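Local coordinates for protein, Family 18 Chitinase (Crocus vernus, PDB 3SIM), which probably binds chitin and hydrolyses its beta-1,4 linkages between N-acetylglucosamine units, as a plant glycosyl hydrolase of family 18 with a TIM-barrel fold, at residues Arg143-Thr146 and Thr147-Asn151; Leu200-Tyr203 and Asn204-Ala207; Ser240-Lys244 and Gly245-Gly249. One frame throughout, in Å; residues are numbered along the deposited sequence.

Interaction 1 (Arg143-Thr146 and Thr147-Asn151); sequences RLIT and TLKKN
Leu144 and Leu148, one turn apart on the same helix, lie side by side with their branches pointing the same way, and CD2 of Leu144 comes to 3.4 Å from CD1 of Leu148, closer than methyl groups normally pack. The two reach this meeting by different torsions. Leu144 carries CG anti to its own N (chi1 -153°), and although its CB points away from the following turn, its end comes forward to Leu148. Leu148 instead has CG anti to the carbonyl carbon (chi1 -73°), laying its CG 3.4 Å from the Leu144 O. Together they make an apolar patch turned to helix 99-116, where Leu144 touches Leu110 and Leu148 touches Thr111.

A second side-by-side pair runs along another strip of the helix. The extended chain of Lys149 passes the branch methyl of Ile145, its CE 4.1 Å from CG2, so that the aliphatic part of the lysine packs on the isoleucine.

Underneath, the i to i+4 ladder is regular: Thr147 N bonds Arg143 O, Leu148 N bonds Leu144 O, Lys150 N bonds Thr146 O, and Lys149 N meets Ile145 O at 3.0 Å with an N-H...O angle of 171°. OG1 of Thr146 is hydrogen-bonded to Gly142 O, one turn back.

This turn belongs to the helix of the beta-alpha-beta unit that links strands 121-125 and 156-159. Its chemistry implies a double hold on helix 99-116, which receives both the apolar contact of the leucines and a salt bridge from Arg143 NH2 to Asp100 OD1, while Lys149 keeps its methylenes on Ile145 and has its ammonium group satisfied by the carbonyl oxygen of Ala179 in a loop.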
loop_
_atom_site.group_PDB
_atom_site.type_symbol
_atom_site.label_atom_id
_atom_site.label_comp_id
_atom_site.label_asym_id
_atom_site.label_seq_id
_atom_site.Cartn_x
_atom_site.Cartn_y
_atom_site.Cartn_z
ATOM N N ARG A 143 5.642 14.934 8.213
ATOM C CA ARG A 143 7.023 15.373 8.163
ATOM C C ARG A 143 7.930 14.383 7.400
ATOM O O ARG A 143 8.669 14.785 6.613
ATOM C CB ARG A 143 7.589 15.711 9.549
ATOM C CG ARG A 143 7.128 17.046 10.097
ATOM C CD ARG A 143 7.525 17.309 11.546
ATOM N NE ARG A 143 8.942 17.285 11.789
ATOM C CZ ARG A 143 9.511 17.478 12.966
ATOM N NH1 ARG A 143 10.808 17.415 13.062
ATOM N NH2 ARG A 143 8.791 17.703 14.024
ATOM N N LEU A 144 7.756 13.090 7.603
ATOM C CA LEU A 144 8.518 12.086 6.880
ATOM C C LEU A 144 8.331 12.161 5.360
ATOM O O LEU A 144 9.292 12.251 4.707
ATOM C CB LEU A 144 8.021 10.706 7.275
ATOM C CG LEU A 144 8.863 9.439 7.234
ATOM C CD1 LEU A 144 8.080 8.148 6.988
ATOM C CD2 LEU A 144 10.173 9.494 6.505
ATOM N N ILE A 145 7.117 12.163 4.858
ATOM C CA ILE A 145 6.910 12.237 3.437
ATOM C C ILE A 145 7.457 13.550 2.838
ATOM O O ILE A 145 8.149 13.501 1.912
ATOM C CB ILE A 145 5.443 12.069 3.099
ATOM C CG1 ILE A 145 4.964 10.695 3.548
ATOM C CG2 ILE A 145 5.170 12.355 1.623
ATOM C CD1 ILE A 145 3.535 10.557 3.612
ATOM N N THR A 146 7.177 14.658 3.493
ATOM C CA THR A 146 7.556 15.981 3.061
ATOM C C THR A 146 9.086 16.049 2.955
ATOM O O THR A 146 9.577 16.406 1.935
ATOM C CB THR A 146 6.996 17.113 3.999
ATOM O OG1 THR A 146 5.574 17.179 3.963
ATOM C CG2 THR A 146 7.530 18.423 3.584
ATOM N N THR A 147 9.785 15.564 3.968
ATOM C CA THR A 147 11.245 15.530 3.972
ATOM C C THR A 147 11.879 14.670 2.892
ATOM O O THR A 147 12.772 15.075 2.248
ATOM C CB THR A 147 11.845 15.063 5.344
ATOM O OG1 THR A 147 11.468 15.951 6.355
ATOM C CG2 THR A 147 13.348 14.999 5.311
ATOM N N LEU A 148 11.383 13.459 2.744
ATOM C CA LEU A 148 11.871 12.516 1.794
ATOM C C LEU A 148 11.699 13.079 0.351
ATOM O O LEU A 148 12.613 13.021 -0.389
ATOM C CB LEU A 148 11.205 11.160 1.985
ATOM C CG LEU A 148 11.600 10.303 3.213
ATOM C CD1 LEU A 148 10.792 9.062 3.195
ATOM C CD2 LEU A 148 13.027 10.005 3.245
ATOM N N LYS A 149 10.544 13.665 0.061
ATOM C CA LYS A 149 10.283 14.324 -1.210
ATOM C C LYS A 149 11.224 15.533 -1.470
ATOM O O LYS A 149 11.770 15.644 -2.510
ATOM C CB LYS A 149 8.798 14.703 -1.345
ATOM C CG LYS A 149 7.809 13.564 -1.635
ATOM C CD LYS A 149 6.441 14.066 -2.034
ATOM C CE LYS A 149 5.448 12.940 -2.441
ATOM N NZ LYS A 149 4.211 13.337 -2.961
ATOM N N LYS A 150 11.400 16.369 -0.475
ATOM C CA LYS A 150 12.295 17.521 -0.543
ATOM C C LYS A 150 13.776 17.153 -0.791
ATOM O O LYS A 150 14.343 17.727 -1.607
ATOM C CB LYS A 150 12.088 18.440 0.641
ATOM C CG LYS A 150 13.008 19.589 0.839
ATOM C CD LYS A 150 12.712 20.275 2.164
ATOM C CE LYS A 150 13.441 19.652 3.288
ATOM N NZ LYS A 150 12.759 19.496 4.583
ATOM N N ASN A 151 14.288 16.106 -0.158
ATOM C CA ASN A 151 15.649 15.596 -0.265
ATOM C C ASN A 151 15.910 14.842 -1.584
ATOM O O ASN A 151 16.991 14.448 -1.874
ATOM C CB ASN A 151 16.018 14.704 0.910
ATOM C CG ASN A 151 16.032 15.409 2.209
ATOM O OD1 ASN A 151 16.001 16.575 2.282
ATOM N ND2 ASN A 151 16.068 14.659 3.247
#

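Interaction 2 (Leu200-Tyr203 and Asn204-Ala207); sequences LGYY and NNAA
Tyr203 and Ala207 meet one turn apart, ring carbon CE1 lying 4.1 Å from the alanine CB, which approaches the ring obliquely. The ring is brought there because CG stands anti to the backbone N (chi1 178°), directing it along the helix toward the following turn. The amide of Asn204 crosses the same side chain at about a right angle, its plane turned 73° from the ring, and its OD1 lies 3.9 Å from Tyr203 CD1. Elsewhere on the helix, Asn205 sets ND2 at the edge of the Tyr202 ring, near the ring plane and 4.1 Å from CD1.

The backbone beneath is ordinary alpha helix. Leu200 O accepts from Asn204 N at 3.1 Å, Gly201 O from Asn205 N, Tyr202 O from Ala206 N, and Tyr203 O from Ala207 N at 3.1 Å with an N-H...O angle of 167°. The Asn204 ND2 sits 3.1 Å from Leu200 O, folded back over the preceding turn.

Farther out, the Tyr202 ring stacks with that of Tyr190, and Leu200 rests on Ala237 of helix 230-243. The Tyr203 hydroxyl, hydrogen-bonded to Val215 O, ties the helix to strand 215-220 of its own beta-alpha-beta unit, whereas Asn204 OD1 takes a hydrogen bond from Lys246 in the loop after the next helix.

The buried tyrosine thus combines an apolar ring with a satisfied hydroxyl, and at Asn204 the positive charge of the lysine probably polarises the amide carbonyl.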
loop_
_atom_site.group_PDB
_atom_site.type_symbol
_atom_site.label_atom_id
_atom_site.label_comp_id
_atom_site.label_asym_id
_atom_site.label_seq_id
_atom_site.Cartn_x
_atom_site.Cartn_y
_atom_site.Cartn_z
ATOM N N LEU A 200 -20.468 0.714 -4.704
ATOM C CA LEU A 200 -20.467 2.016 -5.317
ATOM C C LEU A 200 -20.786 3.122 -4.280
ATOM O O LEU A 200 -20.202 4.145 -4.324
ATOM C CB LEU A 200 -21.358 2.072 -6.565
ATOM C CG LEU A 200 -20.952 1.241 -7.797
ATOM C CD1 LEU A 200 -22.062 1.021 -8.777
ATOM C CD2 LEU A 200 -19.762 1.776 -8.480
ATOM N N GLY A 201 -21.711 2.865 -3.369
ATOM C CA GLY A 201 -21.962 3.760 -2.256
ATOM C C GLY A 201 -20.735 3.954 -1.350
ATOM O O GLY A 201 -20.428 5.036 -0.947
ATOM N N TYR A 202 -20.028 2.877 -1.100
ATOM C CA TYR A 202 -18.786 2.951 -0.323
ATOM C C TYR A 202 -17.707 3.774 -1.040
ATOM O O TYR A 202 -17.063 4.540 -0.429
ATOM C CB TYR A 202 -18.253 1.585 0.139
ATOM C CG TYR A 202 -19.147 0.796 1.084
ATOM C CD1 TYR A 202 -19.954 1.421 2.026
ATOM C CD2 TYR A 202 -19.210 -0.566 1.002
ATOM C CE1 TYR A 202 -20.775 0.706 2.844
ATOM C CE2 TYR A 202 -20.023 -1.277 1.809
ATOM C CZ TYR A 202 -20.795 -0.645 2.731
ATOM O OH TYR A 202 -21.567 -1.388 3.520
ATOM N N TYR A 203 -17.566 3.577 -2.334
ATOM C CA TYR A 203 -16.641 4.335 -3.125
ATOM C C TYR A 203 -16.935 5.835 -3.110
ATOM O O TYR A 203 -16.067 6.600 -2.861
ATOM C CB TYR A 203 -16.541 3.873 -4.588
ATOM C CG TYR A 203 -15.589 4.781 -5.318
ATOM C CD1 TYR A 203 -16.009 5.906 -5.959
ATOM C CD2 TYR A 203 -14.244 4.579 -5.219
ATOM C CE1 TYR A 203 -15.113 6.755 -6.519
ATOM C CE2 TYR A 203 -13.351 5.392 -5.773
ATOM C CZ TYR A 203 -13.756 6.486 -6.429
ATOM O OH TYR A 203 -12.836 7.284 -6.978
ATOM N N ASN A 204 -18.164 6.215 -3.350
ATOM C CA ASN A 204 -18.532 7.595 -3.289
ATOM C C ASN A 204 -18.331 8.202 -1.873
ATOM O O ASN A 204 -17.937 9.308 -1.779
ATOM C CB ASN A 204 -19.888 7.883 -3.912
ATOM C CG ASN A 204 -19.943 7.589 -5.453
ATOM O OD1 ASN A 204 -19.236 8.095 -6.262
ATOM N ND2 ASN A 204 -20.859 6.825 -5.794
ATOM N N ASN A 205 -18.566 7.422 -0.833
ATOM C CA ASN A 205 -18.326 7.839 0.532
ATOM C C ASN A 205 -16.812 8.147 0.756
ATOM O O ASN A 205 -16.494 9.162 1.273
ATOM C CB ASN A 205 -18.731 6.778 1.553
ATOM C CG ASN A 205 -20.252 6.568 1.714
ATOM O OD1 ASN A 205 -21.064 7.384 1.401
ATOM N ND2 ASN A 205 -20.587 5.452 2.288
ATOM N N ALA A 206 -15.948 7.245 0.292
ATOM C CA ALA A 206 -14.502 7.388 0.357
ATOM C C ALA A 206 -13.930 8.630 -0.396
ATOM O O ALA A 206 -13.125 9.340 0.149
ATOM C CB ALA A 206 -13.858 6.192 -0.112
ATOM N N ALA A 207 -14.458 8.863 -1.596
ATOM C CA ALA A 207 -14.188 10.001 -2.453
ATOM C C ALA A 207 -14.551 11.346 -1.807
ATOM O O ALA A 207 -13.820 12.247 -1.889
ATOM C CB ALA A 207 -14.882 9.863 -3.795
#

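Interaction 3 (Ser240-Lys244 and Gly245-Gly249)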
loop_
_atom_site.group_PDB
_atom_site.type_symbol
_atom_site.label_atom_id
_atom_site.label_comp_id
_atom_site.label_asym_id
_atom_site.label_seq_id
_atom_site.Cartn_x
_atom_site.Cartn_y
_atom_site.Cartn_z
ATOM N N SER A 240 -18.874 0.764 -14.050
ATOM C CA SER A 240 -19.626 1.972 -13.795
ATOM C C SER A 240 -18.690 3.138 -13.440
ATOM O O SER A 240 -18.855 4.216 -13.958
ATOM C CB SER A 240 -20.630 1.800 -12.671
ATOM O OG SER A 240 -21.614 0.895 -12.982
ATOM N N LEU A 241 -17.703 2.868 -12.596
ATOM C CA LEU A 241 -16.734 3.850 -12.274
ATOM C C LEU A 241 -15.953 4.331 -13.502
ATOM O O LEU A 241 -15.787 5.487 -13.650
ATOM C CB LEU A 241 -15.845 3.379 -11.146
ATOM C CG LEU A 241 -16.441 3.255 -9.750
ATOM C CD1 LEU A 241 -15.450 2.829 -8.708
ATOM C CD2 LEU A 241 -17.207 4.477 -9.335
ATOM N N LYS A 242 -15.545 3.419 -14.361
ATOM C CA LYS A 242 -14.820 3.760 -15.562
ATOM C C LYS A 242 -15.637 4.690 -16.534
ATOM O O LYS A 242 -15.139 5.688 -16.917
ATOM C CB LYS A 242 -14.341 2.491 -16.253
ATOM C CG LYS A 242 -13.274 2.643 -17.301
ATOM C CD LYS A 242 -12.791 1.294 -17.757
ATOM C CE LYS A 242 -11.953 1.384 -18.999
ATOM N NZ LYS A 242 -11.795 0.134 -19.705
ATOM N N ASN A 243 -16.894 4.362 -16.770
ATOM C CA ASN A 243 -17.833 5.091 -17.622
ATOM C C ASN A 243 -18.078 6.520 -17.123
ATOM O O ASN A 243 -18.301 7.407 -17.860
ATOM C CB ASN A 243 -19.145 4.320 -17.786
ATOM C CG ASN A 243 -18.993 3.016 -18.610
ATOM O OD1 ASN A 243 -18.081 2.837 -19.337
ATOM N ND2 ASN A 243 -19.962 2.156 -18.498
ATOM N N LYS A 244 -18.032 6.667 -15.816
ATOM C CA LYS A 244 -18.201 7.922 -15.156
ATOM C C LYS A 244 -16.941 8.820 -15.028
ATOM O O LYS A 244 -17.016 9.873 -14.571
ATOM C CB LYS A 244 -18.944 7.710 -13.836
ATOM C CG LYS A 244 -20.380 7.446 -13.985
ATOM C CD LYS A 244 -20.836 6.531 -12.981
ATOM C CE LYS A 244 -20.964 7.170 -11.701
ATOM N NZ LYS A 244 -19.791 7.098 -11.045
ATOM N N GLY A 245 -15.806 8.366 -15.473
ATOM C CA GLY A 245 -14.595 9.098 -15.266
ATOM C C GLY A 245 -14.090 9.020 -13.826
ATOM O O GLY A 245 -13.396 9.837 -13.400
ATOM N N LYS A 246 -14.514 8.010 -13.103
ATOM C CA LYS A 246 -14.153 7.836 -11.701
ATOM C C LYS A 246 -13.112 6.740 -11.302
ATOM O O LYS A 246 -12.963 6.473 -10.161
ATOM C CB LYS A 246 -15.430 7.672 -10.895
ATOM C CG LYS A 246 -16.392 8.865 -10.833
ATOM C CD LYS A 246 -17.385 8.623 -9.728
ATOM C CE LYS A 246 -18.578 9.500 -9.726
ATOM N NZ LYS A 246 -19.717 8.919 -9.046
ATOM N N LEU A 247 -12.484 6.096 -12.264
ATOM C CA LEU A 247 -11.572 5.013 -12.002
ATOM C C LEU A 247 -10.124 5.505 -12.039
ATOM O O LEU A 247 -9.577 5.693 -13.054
ATOM C CB LEU A 247 -11.762 3.860 -12.991
ATOM C CG LEU A 247 -10.902 2.624 -12.738
ATOM C CD1 LEU A 247 -11.138 2.072 -11.404
ATOM C CD2 LEU A 247 -11.023 1.609 -13.820
ATOM N N HIS A 248 -9.587 5.815 -10.897
ATOM C CA HIS A 248 -8.187 6.193 -10.717
ATOM C C HIS A 248 -7.151 5.092 -10.920
ATOM O O HIS A 248 -6.059 5.351 -11.303
ATOM C CB HIS A 248 -7.959 6.915 -9.396
ATOM C CG HIS A 248 -8.767 8.159 -9.247
ATOM N ND1 HIS A 248 -8.502 9.295 -9.946
ATOM C CD2 HIS A 248 -9.835 8.437 -8.484
ATOM C CE1 HIS A 248 -9.371 10.215 -9.634
ATOM N NE2 HIS A 248 -10.200 9.717 -8.755
ATOM N N GLY A 249 -7.535 3.885 -10.562
ATOM C CA GLY A 249 -6.724 2.694 -10.619
ATOM C C GLY A 249 -7.201 1.524 -9.758
ATOM O O GLY A 249 -8.166 1.619 -9.059
HETATM O O HOH W 1 -12.463 6.555 -15.221
#
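Lys242 O is gripped by two groups: the backbone N of Gly245 at 3.1 Å, and a bridging water that donates to it from 3.3 Å while accepting from Leu247 N at 3.0 Å. Gly245 N stands well above the plane of the carbonyl, 60° out of it, although its N-H points at the oxygen nearly straight. The shortest bond of the turn is next to it, with Lys246 N donating to Leu241 O across 2.9 Å.

These two bonds back into the last turn, with the positive phi of Gly245 (74°), form a Schellman motif that ends helix 230-243 and reverses the chain into the loop leading to strand 250-253. With no side chain, Gly245 can take these angles without crowding the Lys244 carbonyl oxygen.

The reversal folds side chains over the end of the helix. Lys246 crosses Leu241 at about a right angle, its CB 4.0 Å from Leu241 CD2, and its extended chain leads on toward Asn204 of helix 196-209. The modelled approach of the Lys244 and Lys246 ammonium groups is too close for like charges and is doubtful in detail. On the other flank Leu247 places CB 4.0 Å from Lys242 CA. With CG anti to its N (chi1 -176°), the Leu247 side chain packs on Phe272 and Leu273 of helix 264-274 and on Ile217. Lys242 itself reaches the chain terminus, where NZ bonds Ser275 O and Phe272 O and makes a cation-pi contact with the Phe272 ring.

Along the chain the three contacts come in series around the TIM barrel: the first two lie on outer helices, 134-150 and 196-209, and the third runs from the end of helix 230-243 through the loop to strand 250-253. Interaction 1 stands apart, its centre about 30 Å from that of interaction 2 and about 31 Å from that of interaction 3. Interactions 2 and 3 are neighbours, with centres about 12 Å apart, and they touch: Leu200 CD2 packs 3.8 Å from Leu241 CD2, and Tyr203 OH lies 3.3 Å from Lys246 O, a probable hydrogen bond. Successive helices are thus tied together beside strand 215-220, whereas residues 143-151 pack against helix 99-116 elsewhere on the barrel's outer layer.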